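ADP-dependent L-serine kinase SerK from Thermococcus kodakarensis phosphorylates free L-serine with ADP as phosphate donor, giving O-phospho-L-serine and AMP in the first step of cysteine biosynthesis. One contact in two of its structures: PDB 5X0B (chain A, 1.75 Å), residues H29-Q34 and Y218-T223, and PDB 5X0G (chain B, 1.90 Å), residues H29-Q34 and Y218-T223. One frame, after least-squares fit of the local backbone (RMSD 0.21 Å); residues are numbered along the deposited sequences.

Structure 1 (5X0B); sequences HEQLVQ and YSPKTT.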
loop_
_atom_site.group_PDB
_atom_site.type_symbol
_atom_site.label_atom_id
_atom_site.label_comp_id
_atom_site.label_asym_id
_atom_site.label_seq_id
_atom_site.Cartn_x
_atom_site.Cartn_y
_atom_site.Cartn_z
ATOM N N HIS A 29 3.456 7.784 3.322
ATOM C CA HIS A 29 3.837 6.680 4.199
ATOM C C HIS A 29 4.228 5.423 3.437
ATOM O O HIS A 29 4.552 4.416 4.068
ATOM C CB HIS A 29 2.726 6.426 5.232
ATOM C CG HIS A 29 1.492 5.749 4.703
ATOM N ND1 HIS A 29 0.367 6.432 4.306
ATOM C CD2 HIS A 29 1.188 4.439 4.582
ATOM C CE1 HIS A 29 -0.568 5.573 3.926
ATOM N NE2 HIS A 29 -0.095 4.357 4.087
ATOM N N GLU A 30 4.189 5.469 2.094
ATOM C CA GLU A 30 4.704 4.376 1.282
ATOM C C GLU A 30 5.577 4.892 0.152
ATOM O O GLU A 30 5.374 5.995 -0.355
ATOM C CB GLU A 30 3.565 3.559 0.676
ATOM C CG GLU A 30 2.877 2.630 1.664
ATOM C CD GLU A 30 1.927 1.646 0.993
ATOM O OE1 GLU A 30 1.324 0.838 1.712
ATOM O OE2 GLU A 30 1.805 1.670 -0.242
ATOM N N GLN A 31 6.539 4.058 -0.234
ATOM C CA GLN A 31 7.261 4.215 -1.490
ATOM C C GLN A 31 6.280 4.284 -2.659
ATOM O O GLN A 31 5.209 3.684 -2.618
ATOM C CB GLN A 31 8.212 3.047 -1.707
ATOM C CG GLN A 31 9.401 3.075 -0.771
ATOM C CD GLN A 31 10.317 1.892 -0.973
ATOM O OE1 GLN A 31 9.863 0.765 -1.096
ATOM N NE2 GLN A 31 11.617 2.134 -0.957
ATOM N N LEU A 32 6.647 5.035 -3.678
ATOM C CA LEU A 32 5.803 5.177 -4.864
ATOM C C LEU A 32 6.029 4.024 -5.839
ATOM O O LEU A 32 7.119 3.469 -5.927
ATOM C CB LEU A 32 6.084 6.510 -5.562
ATOM C CG LEU A 32 6.017 7.786 -4.729
ATOM C CD1 LEU A 32 6.389 8.970 -5.633
ATOM C CD2 LEU A 32 4.620 7.936 -4.147
ATOM N N VAL A 33 4.946 3.582 -6.462
ATOM C CA VAL A 33 4.964 2.741 -7.639
ATOM C C VAL A 33 4.969 3.591 -8.895
ATOM O O VAL A 33 4.022 4.308 -9.178
ATOM C CB VAL A 33 3.759 1.777 -7.648
ATOM C CG1 VAL A 33 3.816 0.855 -8.856
ATOM C CG2 VAL A 33 3.739 0.935 -6.373
ATOM N N GLN A 34 6.032 3.469 -9.669
ATOM C CA GLN A 34 6.232 4.332 -10.834
ATOM C C GLN A 34 5.103 4.220 -11.868
ATOM O O GLN A 34 4.667 5.236 -12.429
ATOM C CB GLN A 34 7.588 4.043 -11.493
ATOM C CG GLN A 34 8.090 5.220 -12.325
ATOM C CD GLN A 34 8.325 6.469 -11.500
ATOM O OE1 GLN A 34 8.463 6.408 -10.269
ATOM N NE2 GLN A 34 8.343 7.616 -12.167
ATOM N N TYR A 218 6.978 2.984 4.336
ATOM C CA TYR A 218 6.834 1.548 4.127
ATOM C C TYR A 218 7.053 1.178 2.661
ATOM O O TYR A 218 7.030 2.032 1.780
ATOM C CB TYR A 218 5.425 1.072 4.526
ATOM C CG TYR A 218 5.068 1.208 5.995
ATOM C CD1 TYR A 218 5.631 0.350 6.973
ATOM C CD2 TYR A 218 4.128 2.143 6.419
ATOM C CE1 TYR A 218 5.277 0.464 8.319
ATOM C CE2 TYR A 218 3.784 2.270 7.763
ATOM C CZ TYR A 218 4.338 1.413 8.703
ATOM O OH TYR A 218 3.977 1.551 10.022
ATOM N N SER A 219 7.212 -0.116 2.387
ATOM C CA SER A 219 7.200 -0.586 1.007
ATOM C C SER A 219 5.776 -0.425 0.448
ATOM O O SER A 219 4.824 -0.258 1.225
ATOM C CB SER A 219 7.665 -2.048 0.918
ATOM O OG SER A 219 6.751 -2.932 1.558
ATOM N N PRO A 220 5.623 -0.483 -0.885
ATOM C CA PRO A 220 4.264 -0.412 -1.435
ATOM C C PRO A 220 3.383 -1.545 -0.918
ATOM O O PRO A 220 3.889 -2.639 -0.609
ATOM C CB PRO A 220 4.489 -0.551 -2.943
ATOM C CG PRO A 220 5.892 -0.097 -3.154
ATOM C CD PRO A 220 6.608 -0.674 -1.967
ATOM N N LYS A 221 2.089 -1.264 -0.793
ATOM C CA LYS A 221 1.081 -2.260 -0.383
ATOM C C LYS A 221 1.223 -2.770 1.050
ATOM O O LYS A 221 0.877 -3.914 1.334
ATOM C CB LYS A 221 1.052 -3.449 -1.376
ATOM C CG LYS A 221 0.590 -3.066 -2.766
ATOM C CD LYS A 221 -0.860 -2.603 -2.705
ATOM C CE LYS A 221 -1.532 -2.544 -4.059
ATOM N NZ LYS A 221 -2.383 -1.348 -4.058
ATOM N N THR A 222 1.742 -1.931 1.933
ATOM C CA THR A 222 1.821 -2.247 3.334
ATOM C C THR A 222 0.517 -1.936 4.058
ATOM O O THR A 222 0.030 -2.771 4.828
ATOM C CB THR A 222 2.984 -1.518 3.981
ATOM O OG1 THR A 222 4.169 -1.870 3.284
ATOM C CG2 THR A 222 3.132 -1.905 5.440
ATOM N N THR A 223 -0.058 -0.759 3.824
ATOM C CA THR A 223 -1.314 -0.400 4.484
ATOM C C THR A 223 -2.514 -0.727 3.633
ATOM O O THR A 223 -2.474 -0.613 2.400
ATOM C CB THR A 223 -1.387 1.093 4.823
ATOM O OG1 THR A 223 -1.190 1.858 3.620
ATOM C CG2 THR A 223 -0.328 1.456 5.841
HETATM O O HOH W 1 -1.056 0.558 0.434
#
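Glu30, the inferred active-site residue, reaches from the loop between strand 26-27 and helix 34-47 to Tyr218-Thr223 in the loop ahead of strand 224-226, which holds the phosphoserine-binding residues Lys221 and Thr223. Its CB lies 3.9 Å from Tyr218 O and 4.1 Å from Ser219 O; CG passes Ser219 O. The extended chain (chi2 -169°) carries the carboxylate to three backbone amides. OE1 accepts from Thr222 N (2.8 Å), above the carboxylate plane, and from Thr223 N (3.0 Å), nearly along the C-O axis; a water joins it to Thr223 O. OE2 takes Lys221 N (3.0 Å) from above the plane. The backbones pair, Tyr218 N donating to His29 O and Gln31 N to Tyr218 O. His29 NE2 meets Thr223 OG1 in the ring plane (2.8 Å), while its ND1 bonds Ile67 O. Thr222 OG1 donates to Ser219 O; Ser219 OG, chi1 66°, bonds Ser162 and Arg200. Val33 CG2 packs on Pro220 CB (3.8 Å).

Structure 1 against structure 2
The engineered exchange of Glu30(A) for Ala30(B) removes the carboxylate that binds the backbone amides of segment 218-223 in structure 1. The CB atoms coincide within the error, and each keeps its touch on Tyr218(A) O and Ser219(A) O or their counterparts in B, but CG, CD, OE1 and OE2 of Glu30(A) have no counterpart in Ala30(B). Three hydrogen bonds go with them: Thr222(A) N to Glu30(A) OE1 (2.8 Å), Thr223(A) N to the same oxygen (3.0 Å) and Lys221(A) N to Glu30(A) OE2 (3.0 Å). Ala30(B) CB is 6.1 Å from Thr222(B) OG1 and 5.6 Å from Thr223(B) OG1 at the closest, so side-chain contact from position 30 to both threonines is lost, as is that of Glu30(A) OE2 with Pro220(A) CA. The loss of an acceptor group that takes three backbone N-H groups probably weakens the tie between the two segments, yet the comparable CA atoms coincide within the error. The side chains of His29(A), Thr222(A) and Thr223(A) and their counterparts keep their place, and the bond of His29(A) NE2 to Thr223(A) OG1 has its counterpart in B. Ser219(B) is turned relative to Ser219(A), chi1 -75° against 66°. The two OG atoms stand 2.1 Å apart after superposition, and the place of Ser219(A) OG is left, although CB touches Gln31(A) OE1 and Thr222(A) OG1 and, in B, their counterparts.

Structure 2 (5X0G); sequences HAQLVQ and YSPKTT. Engineered in segment 29-34: Ala30 (natural residue Glu).
Ala30, an engineered replacement of the natural glutamate at the inferred active-site position, meets Tyr218 and Ser219 of the 218-223 segment through its methyl group and backbone. The side chain ends at the CB methyl, which lies 4.0 Å from Tyr218 O and 3.9 Å from Ser219 O. Its CA approaches Tyr218 O as well, at 3.3 Å, in a CA-H...O contact. The backbones pair, Tyr218 N donating to His29 O and Gln31 N to Tyr218 O. His29 NE2 meets Thr223 OG1 in the ring plane (2.7 Å), while its ND1 bonds Ile67 O. Thr222 OG1 donates to Ser219 O (2.7 Å); Ser219 OG stands anti to its own carbonyl carbon (chi1 -75°), and the side chain touches Ser162 and Lys159 of helix 155-171. Val33 CG2 packs on Pro220 CB (3.7 Å).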
loop_
_atom_site.group_PDB
_atom_site.type_symbol
_atom_site.label_atom_id
_atom_site.label_comp_id
_atom_site.label_asym_id
_atom_site.label_seq_id
_atom_site.Cartn_x
_atom_site.Cartn_y
_atom_site.Cartn_z
ATOM N N HIS B 29 3.535 7.857 3.376
ATOM C CA HIS B 29 3.905 6.739 4.236
ATOM C C HIS B 29 4.292 5.492 3.463
ATOM O O HIS B 29 4.621 4.473 4.077
ATOM C CB HIS B 29 2.787 6.445 5.250
ATOM C CG HIS B 29 1.574 5.761 4.684
ATOM N ND1 HIS B 29 0.418 6.437 4.369
ATOM C CD2 HIS B 29 1.320 4.454 4.441
ATOM C CE1 HIS B 29 -0.494 5.580 3.943
ATOM N NE2 HIS B 29 0.030 4.370 3.971
ATOM N N ALA B 30 4.266 5.572 2.130
ATOM C CA ALA B 30 4.639 4.454 1.290
ATOM C C ALA B 30 5.543 4.886 0.138
ATOM O O ALA B 30 5.396 5.981 -0.415
ATOM C CB ALA B 30 3.389 3.754 0.743
ATOM N N GLN B 31 6.455 3.992 -0.224
ATOM C CA GLN B 31 7.252 4.139 -1.437
ATOM C C GLN B 31 6.303 4.202 -2.633
ATOM O O GLN B 31 5.248 3.561 -2.638
ATOM C CB GLN B 31 8.213 2.968 -1.589
ATOM C CG GLN B 31 9.303 2.910 -0.527
ATOM C CD GLN B 31 10.253 1.736 -0.701
ATOM O OE1 GLN B 31 9.877 0.687 -1.215
ATOM N NE2 GLN B 31 11.488 1.906 -0.259
ATOM N N LEU B 32 6.655 5.003 -3.629
ATOM C CA LEU B 32 5.817 5.120 -4.829
ATOM C C LEU B 32 6.057 3.924 -5.763
ATOM O O LEU B 32 7.020 3.185 -5.599
ATOM C CB LEU B 32 6.084 6.449 -5.543
ATOM C CG LEU B 32 5.913 7.691 -4.665
ATOM C CD1 LEU B 32 6.613 8.912 -5.246
ATOM C CD2 LEU B 32 4.428 7.961 -4.411
ATOM N N VAL B 33 5.185 3.789 -6.755
ATOM C CA VAL B 33 5.215 2.746 -7.782
ATOM C C VAL B 33 5.125 3.583 -9.045
ATOM O O VAL B 33 4.132 4.285 -9.259
ATOM C CB VAL B 33 4.011 1.764 -7.705
ATOM C CG1 VAL B 33 4.076 0.732 -8.826
ATOM C CG2 VAL B 33 3.964 1.061 -6.358
ATOM N N GLN B 34 6.163 3.542 -9.865
ATOM C CA GLN B 34 6.282 4.482 -10.979
ATOM C C GLN B 34 5.159 4.314 -12.008
ATOM O O GLN B 34 4.697 5.287 -12.607
ATOM C CB GLN B 34 7.658 4.345 -11.658
ATOM C CG GLN B 34 8.180 5.643 -12.259
ATOM C CD GLN B 34 8.526 6.710 -11.223
ATOM O OE1 GLN B 34 8.461 6.489 -10.019
ATOM N NE2 GLN B 34 8.905 7.887 -11.704
ATOM N N TYR B 218 6.909 2.980 4.372
ATOM C CA TYR B 218 6.731 1.545 4.124
ATOM C C TYR B 218 6.944 1.230 2.642
ATOM O O TYR B 218 6.928 2.113 1.792
ATOM C CB TYR B 218 5.310 1.103 4.483
ATOM C CG TYR B 218 4.934 1.206 5.949
ATOM C CD1 TYR B 218 5.460 0.322 6.886
ATOM C CD2 TYR B 218 4.025 2.157 6.390
ATOM C CE1 TYR B 218 5.107 0.398 8.232
ATOM C CE2 TYR B 218 3.660 2.238 7.735
ATOM C CZ TYR B 218 4.203 1.352 8.650
ATOM O OH TYR B 218 3.860 1.435 9.977
ATOM N N SER B 219 7.084 -0.050 2.335
ATOM C CA SER B 219 6.971 -0.518 0.951
ATOM C C SER B 219 5.567 -0.253 0.413
ATOM O O SER B 219 4.662 0.060 1.181
ATOM C CB SER B 219 7.261 -2.012 0.873
ATOM O OG SER B 219 8.643 -2.218 0.994
ATOM N N PRO B 220 5.376 -0.385 -0.911
ATOM C CA PRO B 220 4.004 -0.326 -1.406
ATOM C C PRO B 220 3.184 -1.512 -0.883
ATOM O O PRO B 220 3.755 -2.538 -0.502
ATOM C CB PRO B 220 4.168 -0.385 -2.941
ATOM C CG PRO B 220 5.600 -0.081 -3.204
ATOM C CD PRO B 220 6.339 -0.602 -2.005
ATOM N N LYS B 221 1.867 -1.335 -0.835
ATOM C CA LYS B 221 0.924 -2.365 -0.391
ATOM C C LYS B 221 1.240 -2.925 0.999
ATOM O O LYS B 221 1.191 -4.138 1.216
ATOM C CB LYS B 221 0.815 -3.490 -1.437
ATOM C CG LYS B 221 0.284 -3.035 -2.791
ATOM C CD LYS B 221 -1.209 -2.734 -2.765
ATOM N N THR B 222 1.562 -2.025 1.926
ATOM C CA THR B 222 1.832 -2.380 3.316
ATOM C C THR B 222 0.608 -2.049 4.154
ATOM O O THR B 222 0.116 -2.911 4.879
ATOM C CB THR B 222 3.077 -1.643 3.853
ATOM O OG1 THR B 222 4.183 -1.902 2.980
ATOM C CG2 THR B 222 3.428 -2.096 5.263
ATOM N N THR B 223 0.124 -0.813 4.044
ATOM C CA THR B 223 -1.125 -0.388 4.677
ATOM C C THR B 223 -2.336 -0.741 3.814
ATOM O O THR B 223 -2.257 -0.741 2.590
ATOM C CB THR B 223 -1.146 1.132 4.916
ATOM O OG1 THR B 223 -0.924 1.824 3.675
ATOM C CG2 THR B 223 -0.076 1.517 5.921
#